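Local coordinates for protein dihydroorotase (Saccharomyces cerevisiae, PDB 7CA0) that catalyses the reversible cyclisation of N-carbamoyl-L-aspartate to (S)-dihydroorotate in de novo pyrimidine synthesis, with zinc as cofactor, at residues A[257-262]-A[278-283]; A[10-15]-A[33-38]; A[228-233]-A[273-278]. All blocks are in the same frame, centred on the assembly; numbering follows the deposited sequence.

Interaction 1. Residues A[257-262]-A[278-283]; sequences SDSAPH and YSQSFA. With ZN (zinc ion), chain E; FOT (5-fluoro-2,6-dioxo-1,2,3,6-tetrahydropyrimidine-4-carboxylic acid), chain G.
The S259 side chain swings OG to the far side from its own backbone N (chi1 179°), and this sets the hydroxyl before the amides of S279 and Q280. S257 is turned otherwise. Its OG stands between its own N and carbonyl carbon (chi1 70°) and accepts the amide two residues on, with S259 N to S257 OG at 2.9 Å. This is an ST turn in the long loop after strand 253-255 of a TIM-barrel amidohydrolase. S257 OG also bonds to the carbonyl O of H14. An alanine here removes the hydroxyl that takes the S259 amide and meets the H14 carbonyl, and the turn beside D258 would probably be freer to shift.

Across the contact, S279 N donates to S259 OG over 3.1 Å, bent to 139° at the hydrogen. Q280 N reaches the same oxygen in a weak bond. A water beside S259 OG lies 2.9 Å from Q280 OE1 and can donate to it. The Q280 chain bends at its second torsion, and its NE2 bonds to D12 OD2. The Y278 ring has Q280 N over the centre of one face. Its CD1 packs against P261 CB at 3.9 Å. Y278 OH and S281 OG share a hydrogen bond of 2.6 Å, which holds the far end of the ring within its own segment.

The other side of 257-262 faces the active site. A260 CB lies against the pyrimidine ring of the bound 5-fluoroorotate. D258 OD1 binds zinc at 2.1 Å, beside H14 and H16. The ligand oxygen O6 lies at the edge of the H262 ring, modelled only 2.4 Å from H262 NE2; this reads as a donated hydrogen bond, though so short a distance is doubtful.

Interaction 2. Residues A[10-15]-A[33-38]; sequences TCDMHV and GGVSIA. With ZN (zinc ion), chain E.
The T10 hydroxyl works in two directions across this contact. Its OG1 sits between the backbone N and the carbonyl carbon of T10 (chi1 49°), and from there it donates to G34 O over 2.6 Å. The same T10 OG1 accepts S36 N at 2.9 Å. Two backbone groups just ahead of the 37-38 strand are therefore held by one side chain. G34 ends the preceding helix in a Schellman motif, with a positive phi of 96°.

Beyond T10 the backbones pair as parallel strands. I37 N donates to T10 O over 2.9 Å. D12 N meets I37 O at 2.9 Å in an almost straight bond, 179° at the hydrogen. The two strands are neighbours in the parallel sheet of the TIM barrel, joined by a right-handed beta-alpha-beta crossover through helices 20-26 and 29-32.

Side chains pack on both faces of the pair. On the face of C11 and I37, C11 SG touches I37 CD1 at 3.8 Å, and I309 of helix 300-312 lies against both residues. On the face of D12 and A38, D12 CB rests on V35 CG1 at 3.6 Å. Past the corner at M13, V15 CG2 meets A38 CB at 3.8 Å, with I30 close by. The D12 carboxylate turns away from V35, and its OD1 takes S257 N.

At the corner, D12 OD1 also takes the amide of H14, from above the carboxylate plane, an Asx turn. H14 then points away from 33-38, its ND1 bonded to E179 OE1 and its NE2 binding zinc at 2.1 Å.

Interaction 3. Residues A[228-233]-A[273-278]; sequences FCKPVA and VCAGVY. With FOT (5-fluoro-2,6-dioxo-1,2,3,6-tetrahydropyrimidine-4-carboxylic acid), chain G.
F228 and A275 meet at the tight end of this contact, where two loops of the TIM barrel come together beside the ligand. One loop precedes helix 236-246 and the other precedes helix 283-293. Neither segment has regular secondary structure, and a single hydrogen bond joins them. G276 N donates to F228 O over 2.7 Å, nearly straight at 175°, in the carbonyl plane and on a lone pair.

The F228 ring packs beside this bond. Its CE2 lies 3.8 Å from A275 CB, and its CD2 is 3.9 Å from V273 CG1. V273 O comes to the ring edge, near its plane. F228 and V273 also touch the second subunit, packing on G223 and P225 of that chain. On the other side of the bond, C229 CB meets V277 CG2 at 3.9 Å.

The contact is looser toward K230, which is partly exposed. Only its CG approaches A275 CB, at 3.9 Å. The rest of the lysine bends away, and NZ bonds to V104 O. A cis peptide follows, and 231-233 leave the other segment.

The bound 5-fluoroorotate lies along the contact. K230 O is 3.1 Å from its O41, and G276 meets it from the packed side. G276 has no side chain, and a CB here would run into the ligand O6. The bare G276 CA instead comes to 3.5 Å from the ligand atom F5.

In the fold
From the N terminus, interaction 2 comes first. It closes the loop of helices 20-26 and 29-32 by pairing strands 11-15 and 37-40, and it is complete before the others begin. Interactions 1 and 3 lie later in the chain and cross, their segments alternating in the order 228-233, 257-262, 273-278, 278-283. They share Y278. Interaction 1 closes the loop between strand 253-255 and helix 283-293. Interaction 3 ties that loop back to the one before helix 236-246. A backbone bond between A260 and V277 joins the two. D12 links interaction 2 to interaction 1, and both reach one zinc. Interactions 1 and 3 meet at the ligand.

Interaction 1. Residues A[257-262]-A[278-283]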
loop_
_atom_site.group_PDB
_atom_site.type_symbol
_atom_site.label_atom_id
_atom_site.label_comp_id
_atom_site.label_asym_id
_atom_site.label_seq_id
_atom_site.Cartn_x
_atom_site.Cartn_y
_atom_site.Cartn_z
ATOM N N SER A 257 -9.382 -10.096 16.833
ATOM C CA SER A 257 -8.194 -9.269 16.615
ATOM C C SER A 257 -7.529 -9.550 15.268
ATOM O O SER A 257 -6.957 -8.638 14.667
ATOM C CB SER A 257 -7.186 -9.480 17.741
ATOM O OG SER A 257 -6.623 -10.781 17.659
ATOM N N ASP A 258 -7.571 -10.795 14.795
ATOM C CA ASP A 258 -6.684 -11.246 13.731
ATOM C C ASP A 258 -5.239 -10.913 14.071
ATOM O O ASP A 258 -4.414 -10.606 13.197
ATOM C CB ASP A 258 -7.080 -10.642 12.387
ATOM C CG ASP A 258 -6.307 -11.227 11.235
ATOM O OD1 ASP A 258 -5.912 -12.418 11.332
ATOM O OD2 ASP A 258 -6.066 -10.482 10.249
ATOM N N SER A 259 -4.911 -11.001 15.357
ATOM C CA SER A 259 -3.513 -10.880 15.731
ATOM C C SER A 259 -2.745 -11.981 15.021
ATOM O O SER A 259 -3.057 -13.164 15.189
ATOM C CB SER A 259 -3.341 -10.972 17.244
ATOM O OG SER A 259 -1.972 -10.885 17.610
ATOM N N ALA A 260 -1.774 -11.573 14.201
ATOM C CA ALA A 260 -1.045 -12.428 13.264
ATOM C C ALA A 260 0.451 -12.197 13.445
ATOM O O ALA A 260 1.024 -11.291 12.823
ATOM C CB ALA A 260 -1.454 -12.135 11.824
ATOM N N PRO A 261 1.105 -12.948 14.332
ATOM C CA PRO A 261 2.537 -12.707 14.587
ATOM C C PRO A 261 3.417 -13.180 13.434
ATOM O O PRO A 261 3.194 -14.245 12.850
ATOM C CB PRO A 261 2.816 -13.504 15.868
ATOM C CG PRO A 261 1.712 -14.518 15.963
ATOM C CD PRO A 261 0.544 -14.041 15.151
ATOM N N HIS A 262 4.393 -12.334 13.072
ATOM C CA HIS A 262 5.471 -12.635 12.136
ATOM C C HIS A 262 6.776 -12.110 12.714
ATOM O O HIS A 262 6.802 -10.999 13.272
ATOM C CB HIS A 262 5.238 -11.990 10.753
ATOM C CG HIS A 262 4.145 -12.638 9.961
ATOM N ND1 HIS A 262 4.356 -13.751 9.180
ATOM C CD2 HIS A 262 2.830 -12.346 9.850
ATOM C CE1 HIS A 262 3.216 -14.124 8.623
ATOM N NE2 HIS A 262 2.274 -13.285 9.013
ATOM N N TYR A 278 0.348 -7.697 14.618
ATOM C CA TYR A 278 0.344 -8.385 15.909
ATOM C C TYR A 278 -0.250 -7.464 16.962
ATOM O O TYR A 278 0.356 -6.449 17.306
ATOM C CB TYR A 278 1.744 -8.822 16.321
ATOM C CG TYR A 278 1.787 -9.379 17.726
ATOM C CD1 TYR A 278 1.258 -10.627 18.010
ATOM C CD2 TYR A 278 2.378 -8.670 18.760
ATOM C CE1 TYR A 278 1.296 -11.149 19.286
ATOM C CE2 TYR A 278 2.416 -9.182 20.036
ATOM C CZ TYR A 278 1.873 -10.419 20.296
ATOM O OH TYR A 278 1.914 -10.922 21.571
ATOM N N SER A 279 -1.451 -7.808 17.447
ATOM C CA SER A 279 -2.163 -7.021 18.449
ATOM C C SER A 279 -2.440 -7.772 19.751
ATOM O O SER A 279 -3.096 -7.209 20.637
ATOM C CB SER A 279 -3.497 -6.522 17.868
ATOM O OG SER A 279 -4.329 -7.625 17.500
ATOM N N GLN A 280 -1.995 -9.028 19.888
ATOM C CA GLN A 280 -2.468 -9.863 20.998
ATOM C C GLN A 280 -2.065 -9.309 22.354
ATOM O O GLN A 280 -2.851 -9.345 23.305
ATOM C CB GLN A 280 -1.923 -11.283 20.880
ATOM C CG GLN A 280 -2.825 -12.305 21.540
ATOM C CD GLN A 280 -4.035 -12.598 20.680
ATOM O OE1 GLN A 280 -3.901 -13.214 19.616
ATOM N NE2 GLN A 280 -5.217 -12.131 21.104
ATOM N N SER A 281 -0.843 -8.792 22.459
ATOM C CA SER A 281 -0.284 -8.412 23.746
ATOM C C SER A 281 -1.070 -7.303 24.422
ATOM O O SER A 281 -1.009 -7.174 25.648
ATOM C CB SER A 281 1.159 -7.974 23.541
ATOM O OG SER A 281 1.960 -9.127 23.393
ATOM N N PHE A 282 -1.801 -6.496 23.658
ATOM C CA PHE A 282 -2.536 -5.377 24.222
ATOM C C PHE A 282 -3.923 -5.297 23.604
ATOM O O PHE A 282 -4.497 -4.207 23.476
ATOM C CB PHE A 282 -1.757 -4.072 24.023
ATOM C CG PHE A 282 -0.348 -4.110 24.596
ATOM C CD1 PHE A 282 -0.125 -3.871 25.945
ATOM C CD2 PHE A 282 0.748 -4.395 23.783
ATOM C CE1 PHE A 282 1.163 -3.913 26.478
ATOM C CE2 PHE A 282 2.039 -4.432 24.308
ATOM C CZ PHE A 282 2.244 -4.192 25.661
ATOM N N ALA A 283 -4.463 -6.454 23.215
ATOM C CA ALA A 283 -5.725 -6.527 22.496
ATOM C C ALA A 283 -6.782 -5.619 23.102
ATOM O O ALA A 283 -7.283 -4.696 22.447
ATOM C CB ALA A 283 -6.210 -7.979 22.471
HETATM ZN ZN ZN E . -6.499 -14.247 10.437
HETATM C C2 FOT G . -2.048 -15.291 9.287
HETATM C C6 FOT G . -1.065 -13.367 8.677
HETATM C C5 FOT G . -2.304 -12.856 8.262
HETATM O O2 FOT G . -1.890 -16.356 9.741
HETATM N N3 FOT G . -3.313 -14.899 8.922
HETATM N N1 FOT G . -0.927 -14.556 9.178
HETATM O O6 FOT G . -0.028 -12.804 8.638
HETATM F F5 FOT G . -2.473 -11.604 7.749
HETATM C C4 FOT G . -3.499 -13.703 8.406
HETATM C C41 FOT G . -4.900 -13.222 7.968
HETATM O O42 FOT G . -5.809 -14.022 7.666
HETATM O O41 FOT G . -5.200 -12.009 7.890
HETATM O O HOH W 1 -1.363 -13.220 18.244
#

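Interaction 2. Residues A[10-15]-A[33-38]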
loop_
_atom_site.group_PDB
_atom_site.type_symbol
_atom_site.label_atom_id
_atom_site.label_comp_id
_atom_site.label_asym_id
_atom_site.label_seq_id
_atom_site.Cartn_x
_atom_site.Cartn_y
_atom_site.Cartn_z
ATOM N N THR A 10 -13.939 -11.899 28.424
ATOM C CA THR A 10 -13.625 -11.266 27.148
ATOM C C THR A 10 -13.430 -12.283 26.030
ATOM O O THR A 10 -12.958 -13.405 26.244
ATOM C CB THR A 10 -12.371 -10.430 27.268
ATOM O OG1 THR A 10 -11.359 -11.221 27.887
ATOM C CG2 THR A 10 -12.642 -9.194 28.088
ATOM N N CYS A 11 -13.730 -11.846 24.807
ATOM C CA CYS A 11 -13.617 -12.704 23.636
ATOM C C CYS A 11 -12.774 -12.078 22.551
ATOM O O CYS A 11 -12.998 -10.924 22.178
ATOM C CB CYS A 11 -14.987 -12.965 23.019
ATOM S SG CYS A 11 -15.930 -14.023 23.962
ATOM N N ASP A 12 -11.862 -12.874 22.006
ATOM C CA ASP A 12 -11.153 -12.565 20.773
ATOM C C ASP A 12 -11.425 -13.713 19.806
ATOM O O ASP A 12 -10.803 -14.777 19.902
ATOM C CB ASP A 12 -9.662 -12.396 21.014
ATOM C CG ASP A 12 -8.910 -12.011 19.751
ATOM O OD1 ASP A 12 -9.513 -11.998 18.650
ATOM O OD2 ASP A 12 -7.693 -11.741 19.867
ATOM N N MET A 13 -12.329 -13.487 18.863
ATOM C CA MET A 13 -12.771 -14.563 17.950
ATOM C C MET A 13 -11.947 -14.666 16.659
ATOM O O MET A 13 -12.454 -15.230 15.707
ATOM C CB MET A 13 -14.266 -14.409 17.679
ATOM C CG MET A 13 -15.106 -14.562 18.941
ATOM S SD MET A 13 -14.601 -15.914 20.028
ATOM C CE MET A 13 -16.144 -16.347 20.809
ATOM N N HIS A 14 -10.720 -14.156 16.635
ATOM C CA HIS A 14 -9.838 -14.326 15.470
ATOM C C HIS A 14 -8.382 -14.223 15.950
ATOM O O HIS A 14 -7.838 -13.123 16.045
ATOM C CB HIS A 14 -10.141 -13.295 14.400
ATOM C CG HIS A 14 -9.593 -13.640 13.048
ATOM N ND1 HIS A 14 -10.371 -13.648 11.912
ATOM C CD2 HIS A 14 -8.347 -13.991 12.651
ATOM C CE1 HIS A 14 -9.628 -13.987 10.873
ATOM N NE2 HIS A 14 -8.396 -14.201 11.293
ATOM N N VAL A 15 -7.768 -15.377 16.232
ATOM C CA VAL A 15 -6.448 -15.453 16.851
ATOM C C VAL A 15 -5.550 -16.364 16.026
ATOM O O VAL A 15 -5.978 -17.441 15.595
ATOM C CB VAL A 15 -6.537 -15.965 18.310
ATOM C CG1 VAL A 15 -5.148 -16.328 18.854
ATOM C CG2 VAL A 15 -7.187 -14.916 19.214
ATOM N N GLY A 33 -3.060 -9.939 27.223
ATOM C CA GLY A 33 -3.743 -8.904 26.477
ATOM C C GLY A 33 -5.150 -8.626 26.918
ATOM O O GLY A 33 -5.800 -7.745 26.347
ATOM N N GLY A 34 -5.644 -9.363 27.913
ATOM C CA GLY A 34 -6.980 -9.152 28.431
ATOM C C GLY A 34 -8.062 -10.039 27.855
ATOM O O GLY A 34 -9.251 -9.738 28.031
ATOM N N VAL A 35 -7.695 -11.139 27.196
ATOM C CA VAL A 35 -8.648 -12.006 26.511
ATOM C C VAL A 35 -8.740 -13.311 27.274
ATOM O O VAL A 35 -7.712 -13.936 27.580
ATOM C CB VAL A 35 -8.253 -12.265 25.047
ATOM C CG1 VAL A 35 -9.154 -13.339 24.444
ATOM C CG2 VAL A 35 -8.321 -10.965 24.240
ATOM N N SER A 36 -9.974 -13.703 27.599
ATOM C CA SER A 36 -10.253 -14.977 28.248
ATOM C C SER A 36 -10.493 -16.095 27.245
ATOM O O SER A 36 -9.980 -17.208 27.430
ATOM C CB SER A 36 -11.465 -14.849 29.173
ATOM O OG SER A 36 -11.793 -16.126 29.677
ATOM N N ILE A 37 -11.256 -15.807 26.185
ATOM C CA ILE A 37 -11.678 -16.796 25.190
ATOM C C ILE A 37 -11.071 -16.452 23.827
ATOM O O ILE A 37 -11.229 -15.332 23.331
ATOM C CB ILE A 37 -13.215 -16.857 25.088
ATOM C CG1 ILE A 37 -13.843 -17.129 26.458
ATOM C CG2 ILE A 37 -13.646 -17.891 24.079
ATOM C CD1 ILE A 37 -15.286 -16.766 26.531
ATOM N N ALA A 38 -10.443 -17.429 23.188
ATOM C CA ALA A 38 -9.780 -17.201 21.906
ATOM C C ALA A 38 -10.226 -18.249 20.894
ATOM O O ALA A 38 -10.165 -19.449 21.185
ATOM C CB ALA A 38 -8.252 -17.242 22.072
HETATM ZN ZN ZN E . -6.499 -14.247 10.437
#

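Interaction 3. Residues A[228-233]-A[273-278]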
loop_
_atom_site.group_PDB
_atom_site.type_symbol
_atom_site.label_atom_id
_atom_site.label_comp_id
_atom_site.label_asym_id
_atom_site.label_seq_id
_atom_site.Cartn_x
_atom_site.Cartn_y
_atom_site.Cartn_z
ATOM N N PHE A 228 0.910 -3.592 7.199
ATOM C CA PHE A 228 0.327 -4.284 6.053
ATOM C C PHE A 228 -0.384 -5.536 6.536
ATOM O O PHE A 228 0.217 -6.369 7.224
ATOM C CB PHE A 228 1.416 -4.653 5.038
ATOM C CG PHE A 228 0.902 -5.448 3.854
ATOM C CD1 PHE A 228 -0.141 -4.966 3.061
ATOM C CD2 PHE A 228 1.442 -6.691 3.548
ATOM C CE1 PHE A 228 -0.618 -5.717 1.977
ATOM C CE2 PHE A 228 0.971 -7.440 2.465
ATOM C CZ PHE A 228 -0.061 -6.959 1.686
ATOM N N CYS A 229 -1.654 -5.688 6.158
ATOM C CA CYS A 229 -2.390 -6.902 6.484
ATOM C C CYS A 229 -3.436 -7.174 5.416
ATOM O O CYS A 229 -3.644 -6.371 4.501
ATOM C CB CYS A 229 -3.036 -6.805 7.861
ATOM S SG CYS A 229 -4.330 -5.566 7.959
ATOM N N LYS A 230 -4.094 -8.328 5.542
ATOM C CA LYS A 230 -5.213 -8.658 4.678
ATOM C C LYS A 230 -6.481 -8.823 5.503
ATOM O O LYS A 230 -6.438 -9.441 6.574
ATOM C CB LYS A 230 -4.925 -9.937 3.872
ATOM C CG LYS A 230 -3.743 -9.806 2.929
ATOM C CD LYS A 230 -3.944 -8.636 1.963
ATOM C CE LYS A 230 -4.767 -9.061 0.758
ATOM N NZ LYS A 230 -3.909 -9.695 -0.304
ATOM N N PRO A 231 -7.622 -8.255 5.072
ATOM C CA PRO A 231 -7.723 -7.314 3.961
ATOM C C PRO A 231 -7.027 -6.010 4.342
ATOM O O PRO A 231 -6.955 -5.702 5.529
ATOM C CB PRO A 231 -9.230 -7.122 3.786
ATOM C CG PRO A 231 -9.857 -8.178 4.592
ATOM C CD PRO A 231 -8.931 -8.520 5.670
ATOM N N VAL A 232 -6.465 -5.304 3.359
ATOM C CA VAL A 232 -5.721 -4.091 3.645
ATOM C C VAL A 232 -6.626 -3.066 4.307
ATOM O O VAL A 232 -7.842 -3.031 4.079
ATOM C CB VAL A 232 -5.094 -3.527 2.360
ATOM C CG1 VAL A 232 -4.168 -4.559 1.734
ATOM C CG2 VAL A 232 -6.172 -3.068 1.380
ATOM N N ALA A 233 -6.046 -2.265 5.189
ATOM C CA ALA A 233 -6.760 -1.078 5.625
ATOM C C ALA A 233 -7.004 -0.163 4.426
ATOM O O ALA A 233 -6.091 0.118 3.641
ATOM C CB ALA A 233 -5.963 -0.354 6.700
ATOM N N VAL A 273 6.406 -9.083 1.649
ATOM C CA VAL A 273 6.170 -8.793 3.061
ATOM C C VAL A 273 5.032 -9.660 3.566
ATOM O O VAL A 273 3.948 -9.694 2.970
ATOM C CB VAL A 273 5.832 -7.310 3.262
ATOM C CG1 VAL A 273 5.198 -7.122 4.610
ATOM C CG2 VAL A 273 7.087 -6.409 3.101
ATOM N N CYS A 274 5.259 -10.354 4.680
ATOM C CA CYS A 274 4.185 -11.145 5.259
ATOM C C CYS A 274 3.081 -10.219 5.740
ATOM O O CYS A 274 3.350 -9.229 6.407
ATOM C CB CYS A 274 4.709 -11.982 6.415
ATOM S SG CYS A 274 5.872 -13.201 5.907
ATOM N N ALA A 275 1.873 -10.467 5.278
ATOM C CA ALA A 275 0.754 -9.617 5.700
ATOM C C ALA A 275 0.528 -9.896 7.164
ATOM O O ALA A 275 0.995 -10.887 7.566
ATOM C CB ALA A 275 -0.461 -10.026 4.930
ATOM N N GLY A 276 0.113 -8.928 7.957
ATOM C CA GLY A 276 -0.349 -9.269 9.307
ATOM C C GLY A 276 0.136 -8.335 10.401
ATOM O O GLY A 276 1.302 -7.909 10.407
ATOM N N VAL A 277 -0.765 -8.021 11.333
ATOM C CA VAL A 277 -0.510 -7.094 12.433
ATOM C C VAL A 277 -0.625 -7.868 13.729
ATOM O O VAL A 277 -1.586 -8.614 13.912
ATOM C CB VAL A 277 -1.521 -5.924 12.422
ATOM C CG1 VAL A 277 -1.261 -4.979 13.562
ATOM C CG2 VAL A 277 -1.534 -5.178 11.087
ATOM N N TYR A 278 0.348 -7.697 14.618
ATOM C CA TYR A 278 0.344 -8.385 15.909
ATOM C C TYR A 278 -0.250 -7.464 16.962
ATOM O O TYR A 278 0.356 -6.449 17.306
ATOM C CB TYR A 278 1.744 -8.822 16.321
ATOM C CG TYR A 278 1.787 -9.379 17.726
ATOM C CD1 TYR A 278 1.258 -10.627 18.010
ATOM C CD2 TYR A 278 2.378 -8.670 18.760
ATOM C CE1 TYR A 278 1.296 -11.149 19.286
ATOM C CE2 TYR A 278 2.416 -9.182 20.036
ATOM C CZ TYR A 278 1.873 -10.419 20.296
ATOM O OH TYR A 278 1.914 -10.922 21.571
HETATM C C2 FOT G . -2.048 -15.291 9.287
HETATM C C6 FOT G . -1.065 -13.367 8.677
HETATM C C5 FOT G . -2.304 -12.856 8.262
HETATM O O2 FOT G . -1.890 -16.356 9.741
HETATM N N3 FOT G . -3.313 -14.899 8.922
HETATM N N1 FOT G . -0.927 -14.556 9.178
HETATM O O6 FOT G . -0.028 -12.804 8.638
HETATM F F5 FOT G . -2.473 -11.604 7.749
HETATM C C4 FOT G . -3.499 -13.703 8.406
HETATM C C41 FOT G . -4.900 -13.222 7.968
HETATM O O42 FOT G . -5.809 -14.022 7.666
HETATM O O41 FOT G . -5.200 -12.009 7.890
#